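Local coordinates for enolase (alpha proteobacterium BAL199, PDB 3UGV), which binds magnesium in a barrel of the enolase superfamily and probably catalyses a lyase or related reaction through a metal-stabilised enolate intermediate, at residues V224-N227 and Q228-M232; P202-D205 and I206-A209; W167-S170 and P171-A175; G281-E284 and M285-L289. All blocks are in the same frame, centred on the assembly; numbering follows the deposited sequence.

Four local contacts of one enolase-superfamily chain differ in chemistry with their place in the fold. Interactions 1, 2 and 4 are partly buried; interaction 3 lies at the surface. Interaction 1 follows strand 221-225 and combines a metal ligand with a tight turn. Interactions 2 and 4 are both early turns of barrel helices, bonded mainly through their backbones, but helix 202-216 packs within its own chain, in contrast to helix 282-290, whose Arg283 and His286 bond to other subunits. Interaction 3 caps helix 171-183, whose Pro171 and Val174 meet Thr208 of interaction 2, while Trp167 touches Asn227 of interaction 1.

Interaction 1: V224-N227 and Q228-M232; sequences VDFN and QGLDM. With MG (magnesium ion), chain B.
A type I' beta turn, from Phe226 to Gly229, reverses the chain directly after a metal-binding strand: Gly229 N donates to Phe226 O over 3.1 Å, reaching the oxygen from well above the carbonyl plane. The turn belongs to the loop that follows strand 221-225 in the barrel of the enolase superfamily, where strand ends carry the metal ligands. Asp225 OD2 binds the magnesium ion at 2.0 Å, three waters share the metal, and Glu251 and Glu277 complete the site.

The two carboxylate oxygens of Asp225 have different tasks. While OD2 holds the metal, Asp225 OD1 accepts from Asn227 N at 2.7 Å on its anti side, 33° out of the carboxylate plane, closing an Asx turn that ties the ligand to the backbone entering the reversal. With Asp225 CG anti to the backbone N (chi1 -163°), the carboxylate is carried to the magnesium. Asn227 adds a second-shell link: its OD1 lies 2.6 Å from water 1, one of the metal-bound waters, and probably accepts a hydrogen bond from it. The amide of Gln228 serves a neighbouring loop, OE1 accepting from Tyr256 N. Beyond the turn, Asp231 N-caps the next helix, its OD1 accepting from Glu234 N.

In an apolar contact, Leu230 CD1 lies over a face of the Phe226 ring (CH-pi), offset toward the rim, 3.7 Å from Phe226 CD1.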
loop_
_atom_site.group_PDB
_atom_site.type_symbol
_atom_site.label_atom_id
_atom_site.label_comp_id
_atom_site.label_asym_id
_atom_site.label_seq_id
_atom_site.Cartn_x
_atom_site.Cartn_y
_atom_site.Cartn_z
ATOM N N VAL F 224 12.187 -28.886 8.513
ATOM C CA VAL F 224 11.901 -28.826 9.930
ATOM C C VAL F 224 10.460 -28.389 10.166
ATOM O O VAL F 224 9.988 -27.422 9.565
ATOM C CB VAL F 224 12.902 -27.907 10.652
ATOM C CG1 VAL F 224 12.255 -27.191 11.842
ATOM C CG2 VAL F 224 14.132 -28.706 11.074
ATOM N N ASP F 225 9.765 -29.121 11.028
ATOM C CA ASP F 225 8.369 -28.833 11.339
ATOM C C ASP F 225 8.179 -28.613 12.832
ATOM O O ASP F 225 8.546 -29.471 13.643
ATOM C CB ASP F 225 7.482 -29.996 10.899
ATOM C CG ASP F 225 6.004 -29.611 10.815
ATOM O OD1 ASP F 225 5.548 -28.663 11.512
ATOM O OD2 ASP F 225 5.298 -30.260 10.033
ATOM N N PHE F 226 7.596 -27.469 13.193
ATOM C CA PHE F 226 7.351 -27.156 14.598
ATOM C C PHE F 226 5.946 -27.530 15.017
ATOM O O PHE F 226 5.618 -27.467 16.188
ATOM C CB PHE F 226 7.543 -25.672 14.860
ATOM C CG PHE F 226 8.970 -25.250 14.975
ATOM C CD1 PHE F 226 9.640 -25.360 16.178
ATOM C CD2 PHE F 226 9.635 -24.704 13.887
ATOM C CE1 PHE F 226 10.961 -24.949 16.300
ATOM C CE2 PHE F 226 10.962 -24.296 13.998
ATOM C CZ PHE F 226 11.622 -24.425 15.203
ATOM N N ASN F 227 5.111 -27.888 14.049
ATOM C CA ASN F 227 3.722 -28.236 14.326
ATOM C C ASN F 227 2.961 -27.208 15.151
ATOM O O ASN F 227 2.266 -27.575 16.086
ATOM C CB ASN F 227 3.634 -29.610 14.997
ATOM C CG ASN F 227 3.948 -30.738 14.033
ATOM O OD1 ASN F 227 3.170 -31.021 13.126
ATOM N ND2 ASN F 227 5.102 -31.378 14.215
ATOM N N GLN F 228 3.093 -25.930 14.797
ATOM C CA GLN F 228 2.331 -24.862 15.430
ATOM C C GLN F 228 2.632 -24.736 16.921
ATOM O O GLN F 228 1.834 -24.169 17.655
ATOM C CB GLN F 228 0.827 -25.130 15.276
ATOM C CG GLN F 228 0.354 -25.238 13.857
ATOM C CD GLN F 228 -1.149 -25.466 13.780
ATOM O OE1 GLN F 228 -1.938 -24.628 14.219
ATOM N NE2 GLN F 228 -1.550 -26.614 13.235
ATOM N N GLY F 229 3.763 -25.266 17.381
ATOM C CA GLY F 229 4.014 -25.339 18.815
ATOM C C GLY F 229 4.488 -24.072 19.509
ATOM O O GLY F 229 4.636 -24.047 20.734
ATOM N N LEU F 230 4.741 -23.015 18.742
ATOM C CA LEU F 230 5.348 -21.820 19.318
ATOM C C LEU F 230 4.388 -20.657 19.279
ATOM O O LEU F 230 3.518 -20.595 18.416
ATOM C CB LEU F 230 6.618 -21.443 18.559
ATOM C CG LEU F 230 7.615 -22.565 18.297
ATOM C CD1 LEU F 230 8.828 -21.995 17.597
ATOM C CD2 LEU F 230 8.017 -23.233 19.606
ATOM N N ASP F 231 4.551 -19.730 20.216
ATOM C CA ASP F 231 3.854 -18.453 20.131
ATOM C C ASP F 231 4.793 -17.516 19.384
ATOM O O ASP F 231 5.917 -17.906 19.080
ATOM C CB ASP F 231 3.434 -17.927 21.519
ATOM C CG ASP F 231 4.624 -17.445 22.389
ATOM O OD1 ASP F 231 5.680 -17.017 21.856
ATOM O OD2 ASP F 231 4.481 -17.469 23.633
ATOM N N MET F 232 4.350 -16.303 19.070
ATOM C CA MET F 232 5.149 -15.436 18.221
ATOM C C MET F 232 6.507 -15.078 18.815
ATOM O O MET F 232 7.507 -15.039 18.096
ATOM C CB MET F 232 4.368 -14.184 17.814
ATOM C CG MET F 232 3.627 -14.359 16.503
ATOM S SD MET F 232 4.719 -14.830 15.134
ATOM C CE MET F 232 5.613 -13.290 14.881
HETATM MG MG MG B . 3.595 -30.415 9.044
HETATM O O HOH W 1 2.548 -31.344 10.590
HETATM O O HOH W 2 3.562 -32.369 8.271
HETATM O O HOH W 3 3.272 -28.642 10.150
#

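Interaction 2: P202-D205 and I206-A209; sequences PAVD and IETA
Ile206 takes up the helical bonding begun by Pro202, its N donating to Pro202 O at 3.2 Å, while its CG1 branch, beside the backbone N (chi1 -74°), runs back past the same carbonyl. The side chain packs against Gln241 and Ile242 of helix 232-242. Glu207 N donates to Ala203 O over 3.0 Å; its CB rests 3.3 Å from that oxygen, and the extended chain brings OE1 alongside Val204, 4.2 Å from Val204 CG2.

Thr208 bonds twice to one acceptor. Its N and its OG1 each lie 2.9 Å from Val204 O and reach it from opposite faces of the carbonyl plane. OG1 can do so because it stands beside its own backbone N (chi1 -61°), which turns it back along the helix. A valine in its place would probably leave Val204 O with the backbone N as its one donor from this residue. Ala209 closes the run, its N donating to Asp205 O at 3.1 Å.

These residues belong to helix 202-216, the crossover helix of the beta-alpha-beta unit that joins strands 192-196 and 221-225. Asp205 sends its carboxylate outside the contact, to Arg199 in a salt bridge and to Gly198 N. The chemistry implies a division of labour: backbone bonds hold the turn, a hydroxyl folds back on it, and the buried acid ties it to the preceding loop.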
loop_
_atom_site.group_PDB
_atom_site.type_symbol
_atom_site.label_atom_id
_atom_site.label_comp_id
_atom_site.label_asym_id
_atom_site.label_seq_id
_atom_site.Cartn_x
_atom_site.Cartn_y
_atom_site.Cartn_z
ATOM N N PRO F 202 15.767 -25.271 23.188
ATOM C CA PRO F 202 16.087 -25.006 21.776
ATOM C C PRO F 202 17.476 -25.517 21.385
ATOM O O PRO F 202 17.690 -25.943 20.249
ATOM C CB PRO F 202 16.109 -23.486 21.708
ATOM C CG PRO F 202 15.329 -23.035 22.867
ATOM C CD PRO F 202 15.493 -24.037 23.936
ATOM N N ALA F 203 18.418 -25.464 22.320
ATOM C CA ALA F 203 19.776 -25.888 22.035
ATOM C C ALA F 203 19.760 -27.351 21.644
ATOM O O ALA F 203 20.584 -27.788 20.857
ATOM C CB ALA F 203 20.687 -25.674 23.253
ATOM N N VAL F 204 18.817 -28.109 22.197
ATOM C CA VAL F 204 18.766 -29.535 21.917
ATOM C C VAL F 204 18.164 -29.809 20.534
ATOM O O VAL F 204 18.509 -30.793 19.884
ATOM C CB VAL F 204 18.043 -30.309 23.036
ATOM C CG1 VAL F 204 18.106 -31.796 22.778
ATOM C CG2 VAL F 204 18.682 -29.999 24.384
ATOM N N ASP F 205 17.275 -28.936 20.074
ATOM C CA ASP F 205 16.754 -29.038 18.705
ATOM C C ASP F 205 17.910 -28.937 17.714
ATOM O O ASP F 205 18.019 -29.715 16.772
ATOM C CB ASP F 205 15.767 -27.901 18.406
ATOM C CG ASP F 205 14.363 -28.189 18.888
ATOM O OD1 ASP F 205 13.989 -29.371 19.009
ATOM O OD2 ASP F 205 13.620 -27.216 19.129
ATOM N N ILE F 206 18.764 -27.952 17.938
ATOM C CA ILE F 206 19.876 -27.675 17.046
ATOM C C ILE F 206 20.874 -28.826 17.121
ATOM O O ILE F 206 21.420 -29.273 16.117
ATOM C CB ILE F 206 20.546 -26.344 17.452
ATOM C CG1 ILE F 206 19.647 -25.171 17.043
ATOM C CG2 ILE F 206 21.947 -26.225 16.853
ATOM C CD1 ILE F 206 20.090 -23.852 17.594
ATOM N N GLU F 207 21.098 -29.299 18.337
ATOM C CA GLU F 207 21.951 -30.444 18.593
ATOM C C GLU F 207 21.464 -31.635 17.775
ATOM O O GLU F 207 22.260 -32.353 17.164
ATOM C CB GLU F 207 21.891 -30.764 20.080
ATOM C CG GLU F 207 22.981 -31.648 20.607
ATOM C CD GLU F 207 22.768 -31.959 22.082
ATOM O OE1 GLU F 207 22.478 -31.014 22.857
ATOM O OE2 GLU F 207 22.866 -33.150 22.457
ATOM N N THR F 208 20.146 -31.831 17.757
ATOM C CA THR F 208 19.544 -32.895 16.962
ATOM C C THR F 208 19.809 -32.753 15.455
ATOM O O THR F 208 20.193 -33.718 14.797
ATOM C CB THR F 208 18.048 -32.989 17.230
ATOM O OG1 THR F 208 17.841 -33.280 18.612
ATOM C CG2 THR F 208 17.431 -34.098 16.402
ATOM N N ALA F 209 19.599 -31.552 14.915
ATOM C CA ALA F 209 19.906 -31.273 13.520
ATOM C C ALA F 209 21.360 -31.642 13.191
ATOM O O ALA F 209 21.635 -32.334 12.196
ATOM C CB ALA F 209 19.636 -29.786 13.200
#

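Interaction 3: W167-S170 and P171-A175; sequences WLKS and PAEVA
Hydrogen bonds join Ser170 to the helix that begins just after it. Val174 N donates to Ser170 O at 2.9 Å, nearly along the C=O axis, as the first regular bond of the helix. The serine hydroxyl adds a two-way link with one residue: it accepts weakly from Glu173 N over 3.3 Å, and Ser170 OG donates to Glu173 OE1 at 3.2 Å, using that oxygen's anti lone pair. OG stands between its own backbone N and carbonyl carbon (chi1 70°), a rotation that brings it to the N-H of Glu173 in the first turn. The glutamate chain, extended beyond CG, folds back to meet it.

Ser170 is thus the N-cap of helix 171-183, which follows the loop after strand 157-162; Pro171 occupies the first helical position, where its missing N-H costs no helix bond. Within the loop Leu168 centres an inverse gamma turn, tied by a weak bond from Lys169 N to Trp167 O.

Van der Waals contacts gather at Val174, whose CG2 lies 3.5 Å from Trp167 O and 4.0 Å from Lys169 CB, packing against the loop backbone as well as against Thr208 and Val212 of helix 202-216.

Charges meet less closely. Lys169 NZ is 4.6 Å from Glu173 OE2, beyond salt-bridge range, and its ammonium group forms a salt bridge with Glu177 instead. The indole of Trp167 makes a cation-pi contact with Arg196.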
loop_
_atom_site.group_PDB
_atom_site.type_symbol
_atom_site.label_atom_id
_atom_site.label_comp_id
_atom_site.label_asym_id
_atom_site.label_seq_id
_atom_site.Cartn_x
_atom_site.Cartn_y
_atom_site.Cartn_z
ATOM N N TRP F 167 10.866 -37.715 15.531
ATOM C CA TRP F 167 10.042 -37.006 16.508
ATOM C C TRP F 167 10.931 -36.497 17.637
ATOM O O TRP F 167 12.151 -36.536 17.510
ATOM C CB TRP F 167 8.908 -37.899 17.023
ATOM C CG TRP F 167 7.859 -38.110 15.983
ATOM C CD1 TRP F 167 7.633 -39.242 15.249
ATOM C CD2 TRP F 167 6.917 -37.139 15.522
ATOM N NE1 TRP F 167 6.600 -39.033 14.368
ATOM C CE2 TRP F 167 6.144 -37.750 14.520
ATOM C CE3 TRP F 167 6.648 -35.812 15.871
ATOM C CZ2 TRP F 167 5.113 -37.080 13.868
ATOM C CZ3 TRP F 167 5.638 -35.150 15.220
ATOM C CH2 TRP F 167 4.881 -35.783 14.227
ATOM N N LEU F 168 10.334 -36.010 18.725
ATOM C CA LEU F 168 11.097 -35.258 19.735
ATOM C C LEU F 168 11.844 -36.115 20.755
ATOM O O LEU F 168 11.765 -35.870 21.956
ATOM C CB LEU F 168 10.216 -34.206 20.434
ATOM C CG LEU F 168 9.599 -33.162 19.478
ATOM C CD1 LEU F 168 9.034 -31.931 20.206
ATOM C CD2 LEU F 168 10.612 -32.725 18.424
ATOM N N LYS F 169 12.582 -37.108 20.260
ATOM C CA LYS F 169 13.438 -37.948 21.095
ATOM C C LYS F 169 14.824 -37.323 21.235
ATOM O O LYS F 169 15.041 -36.182 20.827
ATOM C CB LYS F 169 13.531 -39.352 20.500
ATOM C CG LYS F 169 12.160 -40.029 20.359
ATOM C CD LYS F 169 12.277 -41.440 19.815
ATOM C CE LYS F 169 12.876 -41.440 18.414
ATOM N NZ LYS F 169 13.094 -42.826 17.899
ATOM N N SER F 170 15.761 -38.056 21.819
ATOM C CA SER F 170 17.099 -37.518 22.065
ATOM C C SER F 170 17.879 -37.420 20.760
ATOM O O SER F 170 17.596 -38.158 19.808
ATOM C CB SER F 170 17.866 -38.431 23.019
ATOM O OG SER F 170 18.198 -39.652 22.366
ATOM N N PRO F 171 18.879 -36.524 20.716
ATOM C CA PRO F 171 19.723 -36.384 19.523
ATOM C C PRO F 171 20.238 -37.721 18.988
ATOM O O PRO F 171 20.047 -38.014 17.805
ATOM C CB PRO F 171 20.890 -35.524 20.021
ATOM C CG PRO F 171 20.276 -34.679 21.111
ATOM C CD PRO F 171 19.206 -35.526 21.754
ATOM N N ALA F 172 20.886 -38.518 19.839
ATOM C CA ALA F 172 21.506 -39.760 19.377
ATOM C C ALA F 172 20.463 -40.728 18.826
ATOM O O ALA F 172 20.706 -41.412 17.846
ATOM C CB ALA F 172 22.325 -40.414 20.487
ATOM N N GLU F 173 19.299 -40.777 19.460
ATOM C CA GLU F 173 18.218 -41.630 18.990
ATOM C C GLU F 173 17.672 -41.142 17.659
ATOM O O GLU F 173 17.282 -41.938 16.814
ATOM C CB GLU F 173 17.069 -41.634 19.988
ATOM C CG GLU F 173 17.214 -42.573 21.152
ATOM C CD GLU F 173 15.940 -42.629 21.962
ATOM O OE1 GLU F 173 15.637 -41.631 22.653
ATOM O OE2 GLU F 173 15.228 -43.654 21.882
ATOM N N VAL F 174 17.622 -39.827 17.479
ATOM C CA VAL F 174 17.052 -39.273 16.258
ATOM C C VAL F 174 18.028 -39.471 15.098
ATOM O O VAL F 174 17.623 -39.779 13.974
ATOM C CB VAL F 174 16.638 -37.794 16.438
ATOM C CG1 VAL F 174 16.342 -37.146 15.093
ATOM C CG2 VAL F 174 15.424 -37.709 17.355
ATOM N N ALA F 175 19.317 -39.346 15.386
ATOM C CA ALA F 175 20.324 -39.545 14.349
ATOM C C ALA F 175 20.346 -40.996 13.872
ATOM O O ALA F 175 20.491 -41.260 12.683
ATOM C CB ALA F 175 21.696 -39.113 14.835
#

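Interaction 4: G281-E284 and M285-L289; sequences GPRE and MHQAL
The imidazole of His286 meets Arg283 O at its edge, near the ring plane, with His286 CD2 3.9 Å from that oxygen. Beyond the segments the same ring meets the indole of Trp320 of a neighbouring subunit, their planes about 50° apart, while NE2 is hydrogen-bonded to Asp260 of another neighbouring subunit. Two further flat groups, the guanidinium of Arg283 and the amide of Gln287, are turned 28° from each other, but their meeting is through the arginine's aliphatic part: Gln287 NE2 lies 3.8 Å from Arg283 CG, the two chains crossing obliquely. Gln287 CG is placed beside its backbone N (chi1 -65°), and in that position it passes 3.2 Å from Arg283 O. With an alanine in place of Gln287, the aliphatic part of Arg283 would probably lose its cover on that side, though the guanidinium would keep its partners on other subunits.

The setting is helix 282-290, the crossover helix between strands 273-275 and 296-297 in the beta-alpha-beta barrel. Gly281 is its N-cap. The first bond, Met285 N to Gly281 O, is weak at 3.4 Å; the next three are shorter, with His286 N to Pro282 O at 2.9 Å and both Gln287 N to Arg283 O and Ala288 N to Glu284 O at 3.0 Å.

Arg283 NE donates to Ala319 O of the subunit that supplies Trp320, and NH1 forms a salt bridge with Asp257 of the subunit that supplies Asp260, while Met285 packs against Phe279, Pro299 and Ala313 of its own chain. Glu284 OE1 folds back to accept from Tyr280 N.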
loop_
_atom_site.group_PDB
_atom_site.type_symbol
_atom_site.label_atom_id
_atom_site.label_comp_id
_atom_site.label_asym_id
_atom_site.label_seq_id
_atom_site.Cartn_x
_atom_site.Cartn_y
_atom_site.Cartn_z
ATOM N N GLY F 281 -9.309 -25.082 1.473
ATOM C CA GLY F 281 -9.726 -24.611 0.160
ATOM C C GLY F 281 -8.752 -23.641 -0.505
ATOM O O GLY F 281 -7.916 -23.023 0.157
ATOM N N PRO F 282 -8.857 -23.501 -1.832
ATOM C CA PRO F 282 -7.933 -22.662 -2.605
ATOM C C PRO F 282 -8.086 -21.175 -2.317
ATOM O O PRO F 282 -7.124 -20.412 -2.428
ATOM C CB PRO F 282 -8.322 -22.952 -4.074
ATOM C CG PRO F 282 -9.137 -24.229 -4.037
ATOM C CD PRO F 282 -9.792 -24.268 -2.682
ATOM N N ARG F 283 -9.289 -20.744 -1.978
ATOM C CA ARG F 283 -9.458 -19.340 -1.642
ATOM C C ARG F 283 -8.604 -19.017 -0.408
ATOM O O ARG F 283 -8.010 -17.941 -0.310
ATOM C CB ARG F 283 -10.933 -18.963 -1.449
ATOM C CG ARG F 283 -11.146 -17.583 -0.799
ATOM C CD ARG F 283 -12.559 -17.105 -1.006
ATOM N NE ARG F 283 -12.817 -16.872 -2.425
ATOM C CZ ARG F 283 -14.004 -17.002 -3.009
ATOM N NH1 ARG F 283 -15.058 -17.368 -2.298
ATOM N NH2 ARG F 283 -14.137 -16.775 -4.306
ATOM N N GLU F 284 -8.503 -19.963 0.516
ATOM C CA GLU F 284 -7.692 -19.751 1.713
ATOM C C GLU F 284 -6.207 -19.600 1.367
ATOM O O GLU F 284 -5.532 -18.723 1.902
ATOM C CB GLU F 284 -7.905 -20.881 2.695
ATOM C CG GLU F 284 -7.800 -20.482 4.141
ATOM C CD GLU F 284 -8.495 -21.493 5.046
ATOM O OE1 GLU F 284 -7.792 -22.288 5.717
ATOM O OE2 GLU F 284 -9.751 -21.492 5.069
ATOM N N MET F 285 -5.715 -20.437 0.459
ATOM C CA MET F 285 -4.351 -20.317 -0.055
ATOM C C MET F 285 -4.123 -18.931 -0.689
ATOM O O MET F 285 -3.105 -18.264 -0.460
ATOM C CB MET F 285 -4.063 -21.406 -1.104
ATOM C CG MET F 285 -2.623 -21.330 -1.659
ATOM S SD MET F 285 -2.264 -22.530 -2.953
ATOM C CE MET F 285 -2.094 -24.008 -1.976
ATOM N N HIS F 286 -5.084 -18.506 -1.490
ATOM C CA HIS F 286 -5.002 -17.230 -2.192
ATOM C C HIS F 286 -4.893 -16.069 -1.182
ATOM O O HIS F 286 -4.112 -15.130 -1.373
ATOM C CB HIS F 286 -6.217 -17.111 -3.142
ATOM C CG HIS F 286 -6.671 -15.708 -3.401
ATOM N ND1 HIS F 286 -5.999 -14.848 -4.245
ATOM C CD2 HIS F 286 -7.755 -15.027 -2.953
ATOM C CE1 HIS F 286 -6.642 -13.694 -4.294
ATOM N NE2 HIS F 286 -7.709 -13.775 -3.516
ATOM N N GLN F 287 -5.643 -16.158 -0.086
ATOM C CA GLN F 287 -5.596 -15.132 0.957
ATOM C C GLN F 287 -4.258 -15.118 1.696
ATOM O O GLN F 287 -3.721 -14.056 1.997
ATOM C CB GLN F 287 -6.746 -15.329 1.938
ATOM C CG GLN F 287 -8.130 -15.124 1.298
ATOM C CD GLN F 287 -9.258 -15.416 2.272
ATOM O OE1 GLN F 287 -9.039 -16.032 3.331
ATOM N NE2 GLN F 287 -10.468 -14.960 1.936
ATOM N N ALA F 288 -3.718 -16.307 1.960
ATOM C CA ALA F 288 -2.414 -16.435 2.575
ATOM C C ALA F 288 -1.328 -15.798 1.721
ATOM O O ALA F 288 -0.419 -15.160 2.253
ATOM C CB ALA F 288 -2.090 -17.888 2.830
ATOM N N LEU F 289 -1.421 -15.982 0.404
ATOM C CA LEU F 289 -0.419 -15.439 -0.525
ATOM C C LEU F 289 -0.531 -13.914 -0.617
ATOM O O LEU F 289 0.477 -13.207 -0.572
ATOM C CB LEU F 289 -0.524 -16.096 -1.917
ATOM C CG LEU F 289 -0.337 -17.622 -1.920
ATOM C CD1 LEU F 289 -0.424 -18.227 -3.314
ATOM C CD2 LEU F 289 0.979 -18.003 -1.278
#